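Local coordinates for putative rhamnosidase (Streptomyces avermitilis, PDB 3W5M), which hydrolyses terminal non-reducing alpha-L-rhamnose residues from rhamnosides such as citrus flavonoids and gum arabic, and binds L-rhamnose through a calcium-dependent carbohydrate-binding module, at residues Gln304-Phe309 / Pro451-Arg456; His332-Arg337 / Ala369-Ala374; Phe602-Pro607 / Gly951-Ala956. All coordinates share one frame; numbering follows the deposited sequence.

How the interactions relate
Interactions 1 and 2 are neighbours in one antiparallel sheet, their centres about 9 Å apart: strand 303-311, which carries residues 304-309, pairs with strand 368-377, which carries residues 369-374. Probable backbone hydrogen bonds from Asn-370 N to Phe-309 O and from Ala-374 N to Leu-305 O, both 2.8 Å, join them, and Pro-451 of interaction 1 packs on Ala-369 and Ala-371 of interaction 2. Along the chain, interaction 2 is nested within the loop that interaction 1 closes. Interaction 3 follows both in sequence and lies far off, its centre about 60 Å from that of interaction 1 and 53 Å from that of interaction 2. All three are remote from the rhamnose and calcium sites.

Interaction 1 of 3, residues Gln304-Phe309 / Pro451-Arg456; sequences QLRHEF and PGFDDR
A salt-bridge network of Arg-306, Glu-308 and Asp-455 ties strand 303-311 to the loop that leads into strand 459-463. Arg-306 sends its guanidinium between two carboxylates, each meeting its edge in the plane. NH1 bonds Asp-455 OD2 at 3.0 Å, arriving from above the carboxylate, whose plane stands 79° from that of the guanidinium; NH1 also joins NH2 in an end-on grip on the single atom Glu-308 OE2, each at 3.0 Å. Over the guanidinium centre lies CD2 of the Phe-453 ring, 3.7 Å from Arg-306 CZ, with the two planes inclined by 55°. Trp-448 O, in the same loop, accepts from NE. Glu-308 in turn reads the loop backbone: its chain, extended beyond CG, carries CD toward the loop, where OE1 accepts from Gly-452 N (2.9 Å) and OE2 from Phe-453 N (3.1 Å), the latter on the syn side of the carboxylate. Gly-452 has a positive phi of 82°, a backbone angle that glycine adopts most readily. An alanine in place of Arg-306 would probably leave both carboxylates without their cationic mate and open a gap beside CB and CD2 of Phe-453. Glu-308 OE2 accepts from Arg-306 NH1 and NH2 and from Phe-453 N, three donors that should fix its rotation, and the arginine charge likely offsets the repulsion between Glu-308 OE2 and Asp-455 OD2, only 5.3 Å apart.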
ATOM      1  N   GLN A 304      23.501  10.116  -0.303  1.00 17.82           N
ATOM      2  CA  GLN A 304      23.329  11.415   0.304  1.00 17.63           C
ATOM      3  C   GLN A 304      23.596  12.564  -0.674  1.00 18.63           C
ATOM      4  O   GLN A 304      24.589  12.546  -1.385  1.00 20.52           O
ATOM      5  CB  GLN A 304      24.291  11.534   1.486  1.00 18.27           C
ATOM      6  CG  GLN A 304      23.994  10.503   2.582  1.00 19.33           C
ATOM      7  CD  GLN A 304      24.972  10.593   3.747  1.00 22.59           C
ATOM      8  OE1 GLN A 304      26.104  11.110   3.612  1.00 24.86           O
ATOM      9  NE2 GLN A 304      24.570  10.040   4.885  1.00 22.25           N
ATOM     10  N   LEU A 305      22.692  13.538  -0.710  1.00 18.91           N
ATOM     11  CA  LEU A 305      22.840  14.730  -1.565  1.00 20.11           C
ATOM     12  C   LEU A 305      22.719  15.964  -0.686  1.00 20.54           C
ATOM     13  O   LEU A 305      21.924  15.982   0.250  1.00 21.39           O
ATOM     14  CB  LEU A 305      21.790  14.723  -2.678  1.00 21.01           C
ATOM     15  CG  LEU A 305      21.991  13.782  -3.872  1.00 21.05           C
ATOM     16  CD1 LEU A 305      21.907  12.307  -3.538  1.00 23.48           C
ATOM     17  CD2 LEU A 305      20.865  14.095  -4.868  1.00 23.54           C
ATOM     18  N   ARG A 306      23.523  16.997  -0.935  1.00 20.17           N
ATOM     19  CA  ARG A 306      23.450  18.165  -0.063  1.00 20.37           C
ATOM     20  C   ARG A 306      23.878  19.422  -0.776  1.00 19.69           C
ATOM     21  O   ARG A 306      24.595  19.358  -1.779  1.00 19.90           O
ATOM     22  CB  ARG A 306      24.345  18.019   1.188  1.00 21.65           C
ATOM     23  CG  ARG A 306      25.838  18.078   0.876  1.00 21.93           C
ATOM     24  CD  ARG A 306      26.688  17.803   2.131  1.00 21.37           C
ATOM     25  NE  ARG A 306      26.292  18.590   3.305  1.00 23.97           N
ATOM     26  CZ  ARG A 306      26.768  19.792   3.626  1.00 23.29           C
ATOM     27  NH1 ARG A 306      27.627  20.407   2.824  1.00 23.21           N
ATOM     28  NH2 ARG A 306      26.348  20.385   4.735  1.00 23.60           N
ATOM     29  N   HIS A 307      23.462  20.536  -0.191  1.00 19.94           N
ATOM     30  CA  HIS A 307      23.771  21.863  -0.679  1.00 22.83           C
ATOM     31  C   HIS A 307      23.801  22.851   0.484  1.00 22.89           C
ATOM     32  O   HIS A 307      22.809  22.973   1.221  1.00 21.55           O
ATOM     33  CB  HIS A 307      22.694  22.270  -1.663  1.00 23.14           C
ATOM     34  CG  HIS A 307      22.852  23.658  -2.199  1.00 25.43           C
ATOM     35  ND1 HIS A 307      23.992  24.085  -2.846  1.00 27.95           N
ATOM     36  CD2 HIS A 307      21.995  24.705  -2.216  1.00 26.85           C
ATOM     37  CE1 HIS A 307      23.836  25.341  -3.233  1.00 27.31           C
ATOM     38  NE2 HIS A 307      22.639  25.746  -2.851  1.00 28.77           N
ATOM     39  N   GLU A 308      24.917  23.576   0.632  1.00 24.82           N
ATOM     40  CA  GLU A 308      24.957  24.727   1.554  1.00 26.12           C
ATOM     41  C   GLU A 308      24.701  26.045   0.833  1.00 25.79           C
ATOM     42  O   GLU A 308      25.031  26.185  -0.360  1.00 27.70           O
ATOM     43  CB  GLU A 308      26.274  24.797   2.340  1.00 27.42           C
ATOM     44  CG  GLU A 308      26.371  23.673   3.373  1.00 30.74           C
ATOM     45  CD  GLU A 308      27.581  23.785   4.301  1.00 34.15           C
ATOM     46  OE1 GLU A 308      27.909  24.918   4.733  1.00 33.55           O
ATOM     47  OE2 GLU A 308      28.193  22.725   4.604  1.00 33.55           O
ATOM     48  N   PHE A 309      24.091  26.976   1.548  1.00 26.91           N
ATOM     49  CA  PHE A 309      23.733  28.282   1.011  1.00 28.86           C
ATOM     50  C   PHE A 309      23.603  29.284   2.150  1.00 31.54           C
ATOM     51  O   PHE A 309      23.421  28.915   3.324  1.00 34.60           O
ATOM     52  CB  PHE A 309      22.417  28.202   0.198  1.00 27.47           C
ATOM     53  CG  PHE A 309      21.267  27.604   0.972  1.00 26.59           C
ATOM     54  CD1 PHE A 309      21.165  26.219   1.139  1.00 26.77           C
ATOM     55  CD2 PHE A 309      20.320  28.421   1.570  1.00 26.20           C
ATOM     56  CE1 PHE A 309      20.124  25.687   1.876  1.00 26.18           C
ATOM     57  CE2 PHE A 309      19.262  27.895   2.298  1.00 26.95           C
ATOM     58  CZ  PHE A 309      19.173  26.522   2.462  1.00 26.89           C
ATOM     59  N   PRO A 451      25.137  23.147   8.253  1.00 25.40           N
ATOM     60  CA  PRO A 451      26.111  23.992   7.570  1.00 26.58           C
ATOM     61  C   PRO A 451      27.473  23.857   8.227  1.00 28.36           C
ATOM     62  O   PRO A 451      27.559  23.345   9.333  1.00 29.48           O
ATOM     63  CB  PRO A 451      25.552  25.409   7.737  1.00 25.54           C
ATOM     64  CG  PRO A 451      24.608  25.345   8.874  1.00 25.70           C
ATOM     65  CD  PRO A 451      24.168  23.925   9.050  1.00 23.59           C
ATOM     66  N   GLY A 452      28.525  24.284   7.523  1.00 30.83           N
ATOM     67  CA  GLY A 452      29.893  24.201   8.030  1.00 33.20           C
ATOM     68  C   GLY A 452      30.532  22.832   7.829  1.00 34.30           C
ATOM     69  O   GLY A 452      31.584  22.548   8.391  1.00 37.25           O
ATOM     70  N   PHE A 453      29.887  21.973   7.039  1.00 33.73           N
ATOM     71  CA  PHE A 453      30.379  20.607   6.784  1.00 31.92           C
ATOM     72  C   PHE A 453      31.408  20.569   5.657  1.00 32.30           C
ATOM     73  O   PHE A 453      31.261  21.230   4.644  1.00 34.08           O
ATOM     74  CB  PHE A 453      29.186  19.651   6.497  1.00 30.28           C
ATOM     75  CG  PHE A 453      29.587  18.241   6.162  1.00 28.57           C
ATOM     76  CD1 PHE A 453      29.896  17.326   7.170  1.00 27.18           C
ATOM     77  CD2 PHE A 453      29.639  17.815   4.838  1.00 27.86           C
ATOM     78  CE1 PHE A 453      30.280  16.025   6.855  1.00 27.22           C
ATOM     79  CE2 PHE A 453      30.018  16.510   4.507  1.00 28.03           C
ATOM     80  CZ  PHE A 453      30.346  15.610   5.518  1.00 27.81           C
ATOM     81  N   ASP A 454      32.466  19.788   5.836  1.00 34.67           N
ATOM     82  CA  ASP A 454      33.501  19.678   4.814  1.00 36.84           C
ATOM     83  C   ASP A 454      33.148  18.607   3.785  1.00 35.36           C
ATOM     84  O   ASP A 454      33.412  17.419   4.023  1.00 34.33           O
ATOM     85  CB  ASP A 454      34.862  19.372   5.481  1.00 41.17           C
ATOM     86  CG  ASP A 454      36.007  19.215   4.472  1.00 44.50           C
ATOM     87  OD1 ASP A 454      35.832  19.461   3.260  1.00 43.71           O
ATOM     88  OD2 ASP A 454      37.109  18.828   4.905  1.00 51.54           O
ATOM     89  N   ASP A 455      32.561  19.020   2.652  1.00 34.72           N
ATOM     90  CA  ASP A 455      32.208  18.096   1.566  1.00 35.02           C
ATOM     91  C   ASP A 455      33.109  18.163   0.315  1.00 37.46           C
ATOM     92  O   ASP A 455      32.688  17.795  -0.789  1.00 34.35           O
ATOM     93  CB  ASP A 455      30.706  18.224   1.187  1.00 36.99           C
ATOM     94  CG  ASP A 455      30.325  19.598   0.596  1.00 38.75           C
ATOM     95  OD1 ASP A 455      31.223  20.460   0.415  1.00 39.93           O
ATOM     96  OD2 ASP A 455      29.107  19.805   0.296  1.00 37.58           O
ATOM     97  N   ARG A 456      34.355  18.597   0.477  1.00 42.73           N
ATOM     98  CA  ARG A 456      35.247  18.752  -0.686  1.00 42.38           C
ATOM     99  C   ARG A 456      35.519  17.451  -1.443  1.00 40.90           C
ATOM    100  O   ARG A 456      35.767  17.484  -2.647  1.00 43.30           O
ATOM    101  CB  ARG A 456      36.554  19.439  -0.285  1.00 48.71           C
ATOM    102  CG  ARG A 456      36.529  20.956  -0.433  1.00 51.79           C
ATOM    103  CD  ARG A 456      37.236  21.641   0.731  1.00 58.59           C
ATOM    104  NE  ARG A 456      38.485  20.966   1.097  1.00 63.38           N
ATOM    105  CZ  ARG A 456      39.015  20.947   2.320  1.00 64.13           C
ATOM    106  NH1 ARG A 456      38.423  21.569   3.333  1.00 65.08           N
ATOM    107  NH2 ARG A 456      40.148  20.296   2.530  1.00 64.55           N
TER
HETATM  108  O   HOH W   1      27.500  22.732  -0.630  1.00 45.44           O

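Interaction 2 of 3, residues His332-Arg337 / Ala369-Ala374; sequences HLNGRR and ANALAA
His-332 and Ala-373 form an antiparallel hydrogen-bonded pair, His-332 N to Ala-373 O at 2.8 Å and Ala-373 N to His-332 O at 2.9 Å, followed by the non-hydrogen-bonded pair Leu-333 with Leu-372. A third bond, Asn-334 N to Ala-371 O at 3.0 Å, carries the register into the type I' turn from Leu-333 to Arg-336, which closes a two-residue beta hairpin between strand 328-333 and strand 336-337 at the edge of the sheet. The paired leucines share one face of the sheet, each with CG anti to its backbone N (chi1 176° and 180°), and their CD1 methyls meet at 4.0 Å. Leu-333 CD1 also lies 3.3 Å from Ala-371 O, and Leu-372 CD1 3.5 Å from His-332 O. On the other face, the CB atoms of His-332 and Ala-373 approach to 4.2 Å. At the turn, the amide groups of Asn-334 and Asn-370 lie close, their planes 51° apart; Asn-370 ND2 bonds Arg-366 O. Strand 368-377 has strand 328-333 on one side and strand 303-311 on the other, where backbone hydrogen bonds join it to residues 305-309, while the 448-449 loop touches His-332 and Ala-373.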
ATOM      1  N   HIS A 332      16.346  16.833   4.929  1.00 19.42           N
ATOM      2  CA  HIS A 332      16.875  17.378   6.174  1.00 22.04           C
ATOM      3  C   HIS A 332      17.270  18.828   5.935  1.00 22.22           C
ATOM      4  O   HIS A 332      17.750  19.181   4.847  1.00 22.94           O
ATOM      5  CB  HIS A 332      18.124  16.580   6.575  1.00 22.15           C
ATOM      6  CG  HIS A 332      17.806  15.192   7.034  1.00 25.31           C
ATOM      7  ND1 HIS A 332      17.464  14.174   6.161  1.00 26.39           N
ATOM      8  CD2 HIS A 332      17.718  14.668   8.280  1.00 23.93           C
ATOM      9  CE1 HIS A 332      17.186  13.083   6.851  1.00 27.94           C
ATOM     10  NE2 HIS A 332      17.326  13.357   8.139  1.00 29.95           N
ATOM     11  N   LEU A 333      17.069  19.674   6.947  1.00 19.85           N
ATOM     12  CA  LEU A 333      17.424  21.088   6.827  1.00 20.41           C
ATOM     13  C   LEU A 333      18.067  21.512   8.175  1.00 20.57           C
ATOM     14  O   LEU A 333      17.425  21.402   9.223  1.00 21.98           O
ATOM     15  CB  LEU A 333      16.176  21.912   6.511  1.00 22.10           C
ATOM     16  CG  LEU A 333      16.320  23.432   6.439  1.00 22.49           C
ATOM     17  CD1 LEU A 333      17.196  23.849   5.265  1.00 22.03           C
ATOM     18  CD2 LEU A 333      14.961  24.093   6.328  1.00 23.38           C
ATOM     19  N   ASN A 334      19.319  21.946   8.113  1.00 21.58           N
ATOM     20  CA  ASN A 334      20.044  22.484   9.304  1.00 22.01           C
ATOM     21  C   ASN A 334      19.981  21.532  10.484  1.00 23.31           C
ATOM     22  O   ASN A 334      19.561  21.906  11.583  1.00 25.65           O
ATOM     23  CB  ASN A 334      19.485  23.855   9.677  1.00 22.30           C
ATOM     24  CG  ASN A 334      19.700  24.879   8.584  1.00 23.64           C
ATOM     25  OD1 ASN A 334      18.836  25.733   8.327  1.00 26.80           O
ATOM     26  ND2 ASN A 334      20.843  24.797   7.924  1.00 22.04           N
ATOM     27  N   GLY A 335      20.344  20.278  10.219  1.00 23.50           N
ATOM     28  CA  GLY A 335      20.456  19.251  11.246  1.00 25.77           C
ATOM     29  C   GLY A 335      19.169  18.646  11.781  1.00 27.24           C
ATOM     30  O   GLY A 335      19.206  17.955  12.773  1.00 27.92           O
ATOM     31  N   ARG A 336      18.041  18.878  11.112  1.00 24.89           N
ATOM     32  CA  ARG A 336      16.737  18.431  11.572  1.00 26.62           C
ATOM     33  C   ARG A 336      15.993  17.829  10.376  1.00 26.01           C
ATOM     34  O   ARG A 336      15.911  18.451   9.314  1.00 25.24           O
ATOM     35  CB  ARG A 336      15.953  19.619  12.143  1.00 30.46           C
ATOM     36  CG  ARG A 336      14.524  19.315  12.543  1.00 37.36           C
ATOM     37  CD  ARG A 336      13.966  20.380  13.487  1.00 44.65           C
ATOM     38  NE  ARG A 336      12.497  20.378  13.502  1.00 50.26           N
ATOM     39  CZ  ARG A 336      11.742  19.697  14.366  1.00 52.37           C
ATOM     40  NH1 ARG A 336      12.298  18.947  15.315  1.00 53.46           N
ATOM     41  NH2 ARG A 336      10.421  19.766  14.287  1.00 51.39           N
ATOM     42  N   ARG A 337      15.489  16.611  10.547  1.00 24.44           N
ATOM     43  CA  ARG A 337      14.682  15.959   9.514  1.00 24.20           C
ATOM     44  C   ARG A 337      13.447  16.793   9.200  1.00 22.00           C
ATOM     45  O   ARG A 337      12.834  17.360  10.099  1.00 21.14           O
ATOM     46  CB  ARG A 337      14.272  14.604  10.061  1.00 26.47           C
ATOM     47  CG  ARG A 337      13.928  13.557   9.032  1.00 29.30           C
ATOM     48  CD  ARG A 337      12.444  13.495   8.901  1.00 31.68           C
ATOM     49  NE  ARG A 337      11.972  12.123   8.975  1.00 33.89           N
ATOM     50  CZ  ARG A 337      10.973  11.659   8.239  1.00 35.49           C
ATOM     51  NH1 ARG A 337      10.367  12.454   7.351  1.00 34.06           N
ATOM     52  NH2 ARG A 337      10.592  10.400   8.386  1.00 37.29           N
ATOM     53  N   ALA A 369      24.385  30.911   7.317  1.00 29.28           N
ATOM     54  CA  ALA A 369      24.667  29.634   6.698  1.00 27.74           C
ATOM     55  C   ALA A 369      23.602  28.580   6.980  1.00 26.32           C
ATOM     56  O   ALA A 369      23.141  28.389   8.113  1.00 25.27           O
ATOM     57  CB  ALA A 369      26.053  29.138   7.084  1.00 30.51           C
ATOM     58  N   ASN A 370      23.222  27.905   5.903  1.00 25.43           N
ATOM     59  CA  ASN A 370      22.165  26.904   5.919  1.00 24.78           C
ATOM     60  C   ASN A 370      22.643  25.691   5.129  1.00 22.63           C
ATOM     61  O   ASN A 370      23.511  25.816   4.254  1.00 22.11           O
ATOM     62  CB  ASN A 370      20.888  27.449   5.266  1.00 25.20           C
ATOM     63  CG  ASN A 370      20.175  28.480   6.113  1.00 24.26           C
ATOM     64  OD1 ASN A 370      19.181  28.177   6.759  1.00 23.71           O
ATOM     65  ND2 ASN A 370      20.650  29.736   6.065  1.00 24.62           N
ATOM     66  N   ALA A 371      22.106  24.516   5.453  1.00 22.01           N
ATOM     67  CA  ALA A 371      22.351  23.319   4.652  1.00 22.13           C
ATOM     68  C   ALA A 371      21.006  22.601   4.386  1.00 20.72           C
ATOM     69  O   ALA A 371      20.203  22.407   5.292  1.00 19.91           O
ATOM     70  CB  ALA A 371      23.300  22.385   5.386  1.00 23.07           C
ATOM     71  N   LEU A 372      20.780  22.226   3.133  1.00 21.15           N
ATOM     72  CA  LEU A 372      19.617  21.405   2.766  1.00 20.86           C
ATOM     73  C   LEU A 372      20.195  20.075   2.268  1.00 20.04           C
ATOM     74  O   LEU A 372      21.216  20.043   1.594  1.00 20.10           O
ATOM     75  CB  LEU A 372      18.768  22.114   1.707  1.00 21.96           C
ATOM     76  CG  LEU A 372      17.521  21.382   1.216  1.00 24.00           C
ATOM     77  CD1 LEU A 372      16.516  21.258   2.337  1.00 21.77           C
ATOM     78  CD2 LEU A 372      16.920  22.133   0.028  1.00 25.63           C
ATOM     79  N   ALA A 373      19.573  18.961   2.642  1.00 20.31           N
ATOM     80  CA  ALA A 373      20.191  17.674   2.387  1.00 18.82           C
ATOM     81  C   ALA A 373      19.102  16.636   2.166  1.00 18.44           C
ATOM     82  O   ALA A 373      18.003  16.814   2.664  1.00 18.60           O
ATOM     83  CB  ALA A 373      21.021  17.267   3.568  1.00 19.45           C
ATOM     84  N   ALA A 374      19.417  15.564   1.442  1.00 17.58           N
ATOM     85  CA  ALA A 374      18.416  14.483   1.285  1.00 18.01           C
ATOM     86  C   ALA A 374      19.070  13.133   1.066  1.00 17.66           C
ATOM     87  O   ALA A 374      20.126  13.057   0.459  1.00 18.88           O
ATOM     88  CB  ALA A 374      17.425  14.803   0.147  1.00 17.55           C
TER

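Interaction 3 of 3, residues Phe602-Pro607 / Gly951-Ala956; sequences FETNVP and GEVTSA
Glu-952 meets Val-606 and Asn-605 at the start of the contact: its carbonyl O receives Asn-605 ND2 at 2.9 Å in a nearly straight bond (174°), in the plane of both the carbonyl and the amide, and Val-606 CG2 packs 3.4 Å from that same oxygen. Next, Val-953 turns CG1 to the Asn-605 amide, 3.6 Å from OD1, while its CG2 faces Val-606 CG2. Thr-954 N then gives its hydrogen to Asn-605 OD1 at 2.8 Å, from above the amide plane. Asn-605 CG sits between its own backbone N and carbonyl carbon (chi1 63°), letting the amide span from Glu-952 O to Thr-954 N. This side chain sits where strand 600-604, an edge strand of the C-terminal antiparallel sheet, runs into helix 607-622 of the catalytic (alpha/alpha)6 barrel; Thr-604 OG1 accepts from Val-606 N in an ST turn, and Val-606 is the N-cap residue. Ser-955 follows, its O taking Asn-605 N at 3.2 Å and its CB lying against Asn-605 CB. With Ala-956 the strands pair: it faces Thr-604 as an antiparallel non-hydrogen-bonded pair, and its CA approaches Glu-603 O at 3.3 Å in a CA-H...O contact, while Ile-930 touches both Thr-604 and Ala-956.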
ATOM      1  N   PHE A 602     -16.160  -0.248  17.386  1.00 27.40           N
ATOM      2  CA  PHE A 602     -17.122  -1.344  17.415  1.00 25.32           C
ATOM      3  C   PHE A 602     -16.770  -2.243  18.585  1.00 26.31           C
ATOM      4  O   PHE A 602     -15.611  -2.659  18.713  1.00 21.47           O
ATOM      5  CB  PHE A 602     -17.029  -2.111  16.101  1.00 28.40           C
ATOM      6  CG  PHE A 602     -17.922  -3.326  16.005  1.00 30.57           C
ATOM      7  CD1 PHE A 602     -19.291  -3.197  15.820  1.00 34.19           C
ATOM      8  CD2 PHE A 602     -17.374  -4.601  16.040  1.00 30.94           C
ATOM      9  CE1 PHE A 602     -20.107  -4.331  15.694  1.00 34.93           C
ATOM     10  CE2 PHE A 602     -18.169  -5.734  15.921  1.00 32.73           C
ATOM     11  CZ  PHE A 602     -19.542  -5.598  15.740  1.00 33.73           C
ATOM     12  N   GLU A 603     -17.769  -2.548  19.427  1.00 26.53           N
ATOM     13  CA  GLU A 603     -17.567  -3.445  20.564  1.00 28.84           C
ATOM     14  C   GLU A 603     -18.854  -4.191  20.877  1.00 30.16           C
ATOM     15  O   GLU A 603     -19.926  -3.591  20.935  1.00 28.69           O
ATOM     16  CB  GLU A 603     -17.093  -2.663  21.785  1.00 32.76           C
ATOM     17  CG  GLU A 603     -16.746  -3.533  22.983  1.00 43.01           C
ATOM     18  CD  GLU A 603     -16.380  -2.716  24.206  1.00 51.14           C
ATOM     19  OE1 GLU A 603     -16.500  -1.463  24.169  1.00 52.68           O
ATOM     20  OE2 GLU A 603     -15.968  -3.338  25.213  1.00 57.93           O
ATOM     21  N   THR A 604     -18.729  -5.502  21.059  1.00 29.64           N
ATOM     22  CA  THR A 604     -19.859  -6.369  21.423  1.00 30.59           C
ATOM     23  C   THR A 604     -19.520  -7.090  22.730  1.00 32.81           C
ATOM     24  O   THR A 604     -18.391  -6.973  23.236  1.00 28.53           O
ATOM     25  CB  THR A 604     -20.162  -7.430  20.348  1.00 29.83           C
ATOM     26  OG1 THR A 604     -19.162  -8.462  20.380  1.00 31.79           O
ATOM     27  CG2 THR A 604     -20.240  -6.831  18.937  1.00 30.41           C
ATOM     28  N   ASN A 605     -20.502  -7.820  23.273  1.00 34.57           N
ATOM     29  CA  ASN A 605     -20.282  -8.730  24.403  1.00 35.77           C
ATOM     30  C   ASN A 605     -19.462  -9.990  24.065  1.00 34.62           C
ATOM     31  O   ASN A 605     -19.079 -10.724  24.983  1.00 37.35           O
ATOM     32  CB  ASN A 605     -21.636  -9.171  24.989  1.00 36.10           C
ATOM     33  CG  ASN A 605     -22.464  -9.969  23.994  1.00 36.93           C
ATOM     34  OD1 ASN A 605     -22.998  -9.415  23.029  1.00 34.52           O
ATOM     35  ND2 ASN A 605     -22.576 -11.280  24.221  1.00 36.25           N
ATOM     36  N   VAL A 606     -19.217 -10.235  22.772  1.00 31.80           N
ATOM     37  CA  VAL A 606     -18.558 -11.437  22.254  1.00 32.35           C
ATOM     38  C   VAL A 606     -17.088 -11.240  21.853  1.00 34.80           C
ATOM     39  O   VAL A 606     -16.795 -10.691  20.782  1.00 32.29           O
ATOM     40  CB  VAL A 606     -19.315 -11.997  21.052  1.00 31.18           C
ATOM     41  CG1 VAL A 606     -18.721 -13.326  20.607  1.00 32.04           C
ATOM     42  CG2 VAL A 606     -20.782 -12.158  21.407  1.00 33.02           C
ATOM     43  N   PRO A 607     -16.157 -11.712  22.708  1.00 35.43           N
ATOM     44  CA  PRO A 607     -14.726 -11.522  22.440  1.00 33.21           C
ATOM     45  C   PRO A 607     -14.295 -11.849  20.997  1.00 32.43           C
ATOM     46  O   PRO A 607     -13.523 -11.076  20.410  1.00 29.73           O
ATOM     47  CB  PRO A 607     -14.064 -12.444  23.466  1.00 34.33           C
ATOM     48  CG  PRO A 607     -15.015 -12.394  24.624  1.00 33.32           C
ATOM     49  CD  PRO A 607     -16.373 -12.421  23.985  1.00 35.41           C
ATOM     50  N   GLY A 951     -27.503 -14.701  17.155  1.00 40.77           N
ATOM     51  CA  GLY A 951     -26.325 -15.444  17.625  1.00 37.76           C
ATOM     52  C   GLY A 951     -26.080 -15.225  19.104  1.00 38.37           C
ATOM     53  O   GLY A 951     -27.003 -15.316  19.909  1.00 40.52           O
ATOM     54  N   GLU A 952     -24.851 -14.865  19.463  1.00 35.41           N
ATOM     55  CA  GLU A 952     -24.472 -14.735  20.858  1.00 34.62           C
ATOM     56  C   GLU A 952     -24.409 -13.281  21.248  1.00 34.78           C
ATOM     57  O   GLU A 952     -23.942 -12.953  22.346  1.00 35.83           O
ATOM     58  CB  GLU A 952     -23.095 -15.369  21.116  1.00 36.90           C
ATOM     59  CG  GLU A 952     -22.774 -16.608  20.295  1.00 40.40           C
ATOM     60  CD  GLU A 952     -21.349 -17.128  20.509  1.00 42.79           C
ATOM     61  OE1 GLU A 952     -20.640 -16.646  21.424  1.00 44.40           O
ATOM     62  OE2 GLU A 952     -20.939 -18.024  19.744  1.00 43.02           O
ATOM     63  N   VAL A 953     -24.855 -12.397  20.352  1.00 35.41           N
ATOM     64  CA  VAL A 953     -24.729 -10.965  20.615  1.00 36.85           C
ATOM     65  C   VAL A 953     -25.941 -10.454  21.396  1.00 35.30           C
ATOM     66  O   VAL A 953     -27.053 -10.495  20.902  1.00 36.01           O
ATOM     67  CB  VAL A 953     -24.564 -10.119  19.319  1.00 37.26           C
ATOM     68  CG1 VAL A 953     -24.121  -8.706  19.692  1.00 38.19           C
ATOM     69  CG2 VAL A 953     -23.583 -10.759  18.344  1.00 35.46           C
ATOM     70  N   THR A 954     -25.720  -9.957  22.599  1.00 36.86           N
ATOM     71  CA  THR A 954     -26.825  -9.383  23.363  1.00 39.83           C
ATOM     72  C   THR A 954     -26.571  -7.915  23.676  1.00 40.38           C
ATOM     73  O   THR A 954     -27.328  -7.264  24.411  1.00 38.44           O
ATOM     74  CB  THR A 954     -27.063 -10.166  24.667  1.00 41.07           C
ATOM     75  OG1 THR A 954     -25.878 -10.125  25.482  1.00 42.12           O
ATOM     76  CG2 THR A 954     -27.454 -11.619  24.354  1.00 37.88           C
ATOM     77  N   SER A 955     -25.501  -7.378  23.095  1.00 37.43           N
ATOM     78  CA  SER A 955     -24.957  -6.130  23.572  1.00 35.39           C
ATOM     79  C   SER A 955     -24.001  -5.648  22.498  1.00 34.16           C
ATOM     80  O   SER A 955     -23.161  -6.416  22.058  1.00 32.68           O
ATOM     81  CB  SER A 955     -24.168  -6.431  24.847  1.00 36.88           C
ATOM     82  OG  SER A 955     -24.033  -5.284  25.653  1.00 41.66           O
ATOM     83  N   ALA A 956     -24.158  -4.400  22.052  1.00 33.00           N
ATOM     84  CA  ALA A 956     -23.224  -3.786  21.093  1.00 31.37           C
ATOM     85  C   ALA A 956     -23.197  -2.273  21.222  1.00 32.16           C
ATOM     86  O   ALA A 956     -24.194  -1.637  21.598  1.00 32.78           O
ATOM     87  CB  ALA A 956     -23.549  -4.187  19.655  1.00 31.08           C
TER